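Local coordinates for protein KP6 killer toxin subunit beta (Ustilago maydis virus P6, PDB 4GVB) that forms the beta subunit of a secreted, virally encoded antifungal toxin that, after the alpha subunit recognises cellular receptors, precipitates death of sensitive fungal cells, at residues P4-N16 against D43-S57. Residues are numbered along the deposited sequence; the frame is centred on the assembly and turned at random.
Sequences PRPVMCQCVDTTN and DGFCRAKYSWDLFTS
Gln10 lays its CG over one face of the Phe45 ring, nearly over its centre, a CH-pi contact 3.4 Å from the centroid. Its extended chain carries the amide across the same ring, the planes 18° apart. This stack flanks a single antiparallel bridge between strands 7-13 and 46-47, the hydrogen-bonded pair Cys9 and Cys46. Cys46 N reaches Cys9 O at 2.9 Å, nearly straight (176°), while Cys9 N returns a longer bond to Cys46 O. Disulfides from the same two residues, to Cys74 and Cys29, tie the bridge to strand 70-76 and helix 22-29. Met8 SD stands off the opposite face of the Phe45 ring, 4.7 Å from its centroid, a Met-aromatic contact; Met8 runs alongside Arg47, whose guanidinium is salt-bridged to Asp43. Asp43 OD1 also accepts from Phe45 N, an Asx turn that holds the backbone leading into Phe45, with OD1 at the edge of its ring. Farther along, Val7 crosses Phe55 at about a right angle, CG1 to CE1 3.8 Å. One water continues the ladder between Val7 O and Ala48 N; in the chain leading to helix 57-67, a second accepts from Val7 N and donates to Phe55 O at 2.9 Å.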
loop_
_atom_site.group_PDB
_atom_site.type_symbol
_atom_site.label_atom_id
_atom_site.label_comp_id
_atom_site.label_asym_id
_atom_site.label_seq_id
_atom_site.Cartn_x
_atom_site.Cartn_y
_atom_site.Cartn_z
ATOM N N PRO B 4 -16.199 -23.357 -4.763
ATOM C CA PRO B 4 -15.275 -22.216 -4.819
ATOM C C PRO B 4 -13.907 -22.607 -5.384
ATOM O O PRO B 4 -13.253 -23.512 -4.857
ATOM C CB PRO B 4 -15.153 -21.805 -3.352
ATOM C CG PRO B 4 -16.502 -22.143 -2.772
ATOM C CD PRO B 4 -16.971 -23.387 -3.507
ATOM N N ARG B 5 -13.489 -21.924 -6.449
ATOM C CA ARG B 5 -12.245 -22.243 -7.138
ATOM C C ARG B 5 -11.224 -21.136 -6.971
ATOM O O ARG B 5 -11.548 -20.030 -6.545
ATOM C CB ARG B 5 -12.496 -22.460 -8.629
ATOM C CG ARG B 5 -13.722 -23.297 -8.930
ATOM C CD ARG B 5 -13.606 -24.682 -8.325
ATOM N NE ARG B 5 -13.040 -25.641 -9.272
ATOM C CZ ARG B 5 -11.784 -26.076 -9.242
ATOM N NH1 ARG B 5 -10.948 -25.645 -8.301
ATOM N NH2 ARG B 5 -11.368 -26.953 -10.151
ATOM N N PRO B 6 -9.972 -21.428 -7.319
ATOM C CA PRO B 6 -8.936 -20.412 -7.131
ATOM C C PRO B 6 -9.041 -19.289 -8.157
ATOM O O PRO B 6 -9.340 -19.528 -9.328
ATOM C CB PRO B 6 -7.634 -21.205 -7.311
ATOM C CG PRO B 6 -8.036 -22.655 -7.075
ATOM C CD PRO B 6 -9.410 -22.749 -7.637
ATOM N N VAL B 7 -8.789 -18.068 -7.700
ATOM C CA VAL B 7 -8.848 -16.885 -8.549
ATOM C C VAL B 7 -7.465 -16.239 -8.608
ATOM O O VAL B 7 -6.641 -16.432 -7.705
ATOM C CB VAL B 7 -9.895 -15.870 -7.998
ATOM C CG1 VAL B 7 -9.391 -15.239 -6.718
ATOM C CG2 VAL B 7 -10.193 -14.795 -9.021
ATOM N N MET B 8 -7.185 -15.504 -9.679
ATOM C CA MET B 8 -5.978 -14.685 -9.747
ATOM C C MET B 8 -6.399 -13.243 -10.041
ATOM O O MET B 8 -7.294 -13.012 -10.843
ATOM C CB MET B 8 -4.998 -15.215 -10.801
ATOM C CG MET B 8 -5.532 -15.225 -12.225
ATOM S SD MET B 8 -4.444 -16.099 -13.380
ATOM C CE MET B 8 -5.196 -15.657 -14.929
ATOM N N CYS B 9 -5.758 -12.281 -9.381
ATOM C CA CYS B 9 -6.206 -10.901 -9.436
ATOM C C CYS B 9 -5.073 -9.902 -9.571
ATOM O O CYS B 9 -3.947 -10.151 -9.133
ATOM C CB CYS B 9 -6.997 -10.548 -8.168
ATOM S SG CYS B 9 -8.467 -11.547 -7.816
ATOM N N GLN B 10 -5.392 -8.775 -10.200
ATOM C CA GLN B 10 -4.520 -7.615 -10.265
ATOM C C GLN B 10 -5.264 -6.456 -9.624
ATOM O O GLN B 10 -6.487 -6.369 -9.721
ATOM C CB GLN B 10 -4.250 -7.216 -11.722
ATOM C CG GLN B 10 -3.700 -8.289 -12.648
ATOM C CD GLN B 10 -3.567 -7.760 -14.067
ATOM O OE1 GLN B 10 -2.581 -8.017 -14.757
ATOM N NE2 GLN B 10 -4.561 -7.005 -14.503
ATOM N N CYS B 11 -4.531 -5.559 -8.972
ATOM C CA CYS B 11 -5.060 -4.238 -8.639
ATOM C C CYS B 11 -4.928 -3.367 -9.876
ATOM O O CYS B 11 -3.917 -3.427 -10.565
ATOM C CB CYS B 11 -4.258 -3.625 -7.476
ATOM S SG CYS B 11 -4.344 -4.590 -5.964
ATOM N N VAL B 12 -5.949 -2.564 -10.165
ATOM C CA VAL B 12 -5.952 -1.741 -11.360
ATOM C C VAL B 12 -6.452 -0.333 -11.049
ATOM O O VAL B 12 -7.188 -0.122 -10.082
ATOM C CB VAL B 12 -6.842 -2.364 -12.470
ATOM C CG1 VAL B 12 -6.295 -3.724 -12.885
ATOM C CG2 VAL B 12 -8.287 -2.497 -11.987
ATOM N N ASP B 13 -6.054 0.619 -11.880
ATOM C CA ASP B 13 -6.476 1.997 -11.705
ATOM C C ASP B 13 -7.974 2.136 -11.964
ATOM O O ASP B 13 -8.551 1.442 -12.807
ATOM C CB ASP B 13 -5.685 2.924 -12.623
ATOM C CG ASP B 13 -5.511 4.309 -12.033
ATOM O OD1 ASP B 13 -6.156 4.596 -11.002
ATOM O OD2 ASP B 13 -4.721 5.104 -12.592
ATOM N N THR B 14 -8.604 3.033 -11.222
ATOM C CA THR B 14 -10.030 3.257 -11.374
ATOM C C THR B 14 -10.276 4.267 -12.495
ATOM O O THR B 14 -11.338 4.864 -12.566
ATOM C CB THR B 14 -10.652 3.757 -10.053
ATOM O OG1 THR B 14 -9.986 4.957 -9.636
ATOM C CG2 THR B 14 -10.492 2.718 -8.966
ATOM N N THR B 15 -9.282 4.456 -13.363
ATOM C CA THR B 15 -9.394 5.381 -14.489
ATOM C C THR B 15 -9.079 4.685 -15.814
ATOM O O THR B 15 -9.583 3.595 -16.100
ATOM C CB THR B 15 -8.451 6.613 -14.350
ATOM O OG1 THR B 15 -7.079 6.193 -14.414
ATOM C CG2 THR B 15 -8.710 7.367 -13.039
ATOM N N ASN B 16 -8.229 5.334 -16.611
ATOM C CA ASN B 16 -7.873 4.873 -17.960
ATOM C C ASN B 16 -7.865 3.353 -18.183
ATOM O O ASN B 16 -6.851 2.687 -17.963
ATOM C CB ASN B 16 -6.532 5.483 -18.402
ATOM C CG ASN B 16 -5.470 5.428 -17.315
ATOM O OD1 ASN B 16 -5.328 6.364 -16.524
ATOM N ND2 ASN B 16 -4.706 4.338 -17.282
ATOM N N ASP B 43 3.262 -10.837 -15.730
ATOM C CA ASP B 43 1.847 -10.613 -16.022
ATOM C C ASP B 43 1.111 -9.869 -14.901
ATOM O O ASP B 43 -0.045 -9.486 -15.068
ATOM C CB ASP B 43 1.141 -11.931 -16.332
ATOM C CG ASP B 43 1.206 -12.906 -15.180
ATOM O OD1 ASP B 43 1.058 -12.476 -14.015
ATOM O OD2 ASP B 43 1.408 -14.108 -15.442
ATOM N N GLY B 44 1.775 -9.699 -13.760
ATOM C CA GLY B 44 1.282 -8.831 -12.703
ATOM C C GLY B 44 0.134 -9.365 -11.865
ATOM O O GLY B 44 -0.529 -8.604 -11.152
ATOM N N PHE B 45 -0.114 -10.668 -11.937
ATOM C CA PHE B 45 -1.188 -11.256 -11.139
ATOM C C PHE B 45 -0.690 -11.805 -9.821
ATOM O O PHE B 45 0.455 -12.234 -9.717
ATOM C CB PHE B 45 -1.888 -12.373 -11.910
ATOM C CG PHE B 45 -2.917 -11.881 -12.884
ATOM C CD1 PHE B 45 -2.571 -11.597 -14.190
ATOM C CD2 PHE B 45 -4.232 -11.714 -12.492
ATOM C CE1 PHE B 45 -3.517 -11.149 -15.087
ATOM C CE2 PHE B 45 -5.186 -11.266 -13.383
ATOM C CZ PHE B 45 -4.832 -10.977 -14.676
ATOM N N CYS B 46 -1.565 -11.787 -8.824
ATOM C CA CYS B 46 -1.351 -12.491 -7.572
ATOM C C CYS B 46 -2.121 -13.807 -7.632
ATOM O O CYS B 46 -3.305 -13.830 -7.979
ATOM C CB CYS B 46 -1.848 -11.627 -6.412
ATOM S SG CYS B 46 -1.820 -12.374 -4.785
ATOM N N ARG B 47 -1.452 -14.905 -7.311
ATOM C CA ARG B 47 -2.084 -16.215 -7.337
ATOM C C ARG B 47 -2.005 -16.899 -5.978
ATOM O O ARG B 47 -1.137 -16.577 -5.167
ATOM C CB ARG B 47 -1.419 -17.092 -8.397
ATOM C CG ARG B 47 -1.557 -16.576 -9.817
ATOM C CD ARG B 47 -0.631 -17.354 -10.743
ATOM N NE ARG B 47 -0.950 -17.139 -12.152
ATOM C CZ ARG B 47 -0.482 -16.129 -12.875
ATOM N NH1 ARG B 47 0.323 -15.224 -12.322
ATOM N NH2 ARG B 47 -0.825 -16.017 -14.152
ATOM N N ALA B 48 -2.919 -17.832 -5.732
ATOM C CA ALA B 48 -2.870 -18.655 -4.531
ATOM C C ALA B 48 -1.632 -19.555 -4.582
ATOM O O ALA B 48 -1.243 -20.031 -5.650
ATOM C CB ALA B 48 -4.125 -19.487 -4.412
ATOM N N LYS B 49 -1.006 -19.778 -3.432
ATOM C CA LYS B 49 0.175 -20.635 -3.375
ATOM C C LYS B 49 -0.185 -22.109 -3.592
ATOM O O LYS B 49 0.586 -22.868 -4.187
ATOM C CB LYS B 49 0.908 -20.438 -2.045
ATOM C CG LYS B 49 1.404 -19.016 -1.847
ATOM C CD LYS B 49 2.179 -18.840 -0.556
ATOM C CE LYS B 49 3.029 -17.577 -0.619
ATOM N NZ LYS B 49 3.872 -17.382 0.596
ATOM N N TYR B 50 -1.368 -22.499 -3.121
ATOM C CA TYR B 50 -1.863 -23.860 -3.289
ATOM C C TYR B 50 -3.357 -23.824 -3.588
ATOM O O TYR B 50 -4.039 -22.875 -3.209
ATOM C CB TYR B 50 -1.646 -24.669 -2.012
ATOM C CG TYR B 50 -0.219 -24.746 -1.516
ATOM C CD1 TYR B 50 0.707 -25.589 -2.120
ATOM C CD2 TYR B 50 0.189 -24.012 -0.409
ATOM C CE1 TYR B 50 2.013 -25.678 -1.650
ATOM C CE2 TYR B 50 1.483 -24.093 0.067
ATOM C CZ TYR B 50 2.392 -24.922 -0.557
ATOM O OH TYR B 50 3.678 -24.998 -0.077
ATOM N N SER B 51 -3.876 -24.865 -4.233
ATOM C CA SER B 51 -5.286 -24.875 -4.630
ATOM C C SER B 51 -6.221 -24.858 -3.422
ATOM O O SER B 51 -7.348 -24.357 -3.499
ATOM C CB SER B 51 -5.604 -26.066 -5.546
ATOM O OG SER B 51 -5.706 -27.275 -4.817
ATOM N N TRP B 52 -5.743 -25.398 -2.305
ATOM C CA TRP B 52 -6.533 -25.440 -1.081
ATOM C C TRP B 52 -6.361 -24.139 -0.300
ATOM O O TRP B 52 -7.156 -23.818 0.585
ATOM C CB TRP B 52 -6.123 -26.650 -0.229
ATOM C CG TRP B 52 -4.628 -26.789 -0.072
ATOM C CD1 TRP B 52 -3.790 -27.560 -0.826
ATOM C CD2 TRP B 52 -3.798 -26.119 0.892
ATOM N NE1 TRP B 52 -2.492 -27.417 -0.389
ATOM C CE2 TRP B 52 -2.472 -26.539 0.664
ATOM C CE3 TRP B 52 -4.051 -25.209 1.923
ATOM C CZ2 TRP B 52 -1.400 -26.079 1.434
ATOM C CZ3 TRP B 52 -2.984 -24.755 2.686
ATOM C CH2 TRP B 52 -1.675 -25.189 2.434
ATOM N N ASP B 53 -5.330 -23.381 -0.661
ATOM C CA ASP B 53 -4.952 -22.166 0.054
ATOM C C ASP B 53 -5.343 -20.911 -0.741
ATOM O O ASP B 53 -4.519 -20.025 -0.970
ATOM C CB ASP B 53 -3.438 -22.179 0.286
ATOM C CG ASP B 53 -2.971 -21.072 1.219
ATOM O OD1 ASP B 53 -3.651 -20.803 2.231
ATOM O OD2 ASP B 53 -1.910 -20.476 0.943
ATOM N N LEU B 54 -6.602 -20.838 -1.162
ATOM C CA LEU B 54 -7.038 -19.748 -2.033
ATOM C C LEU B 54 -7.523 -18.534 -1.245
ATOM O O LEU B 54 -7.977 -18.653 -0.109
ATOM C CB LEU B 54 -8.126 -20.233 -3.000
ATOM C CG LEU B 54 -9.565 -20.369 -2.497
ATOM C CD1 LEU B 54 -10.307 -19.036 -2.575
ATOM C CD2 LEU B 54 -10.320 -21.426 -3.296
ATOM N N PHE B 55 -7.400 -17.360 -1.855
ATOM C CA PHE B 55 -8.010 -16.147 -1.321
ATOM C C PHE B 55 -9.200 -15.802 -2.227
ATOM O O PHE B 55 -9.219 -16.177 -3.403
ATOM C CB PHE B 55 -6.993 -15.011 -1.297
ATOM C CG PHE B 55 -6.384 -14.721 -2.639
ATOM C CD1 PHE B 55 -7.042 -13.920 -3.555
ATOM C CD2 PHE B 55 -5.156 -15.245 -2.982
ATOM C CE1 PHE B 55 -6.492 -13.652 -4.800
ATOM C CE2 PHE B 55 -4.594 -14.980 -4.222
ATOM C CZ PHE B 55 -5.272 -14.179 -5.137
ATOM N N THR B 56 -10.202 -15.108 -1.702
ATOM C CA THR B 56 -11.372 -14.807 -2.522
ATOM C C THR B 56 -11.198 -13.504 -3.300
ATOM O O THR B 56 -10.421 -12.628 -2.916
ATOM C CB THR B 56 -12.669 -14.722 -1.695
ATOM O OG1 THR B 56 -12.625 -13.574 -0.844
ATOM C CG2 THR B 56 -12.867 -15.980 -0.852
ATOM N N SER B 57 -11.930 -13.378 -4.396
ATOM C CA SER B 57 -11.916 -12.135 -5.148
ATOM C C SER B 57 -12.295 -10.964 -4.239
ATOM O O SER B 57 -11.751 -9.868 -4.375
ATOM C CB SER B 57 -12.851 -12.222 -6.350
ATOM O OG SER B 57 -14.149 -12.581 -5.932
HETATM O O HOH W 1 -4.779 -18.546 -7.723
HETATM O O HOH W 2 -7.432 -17.536 -5.165
#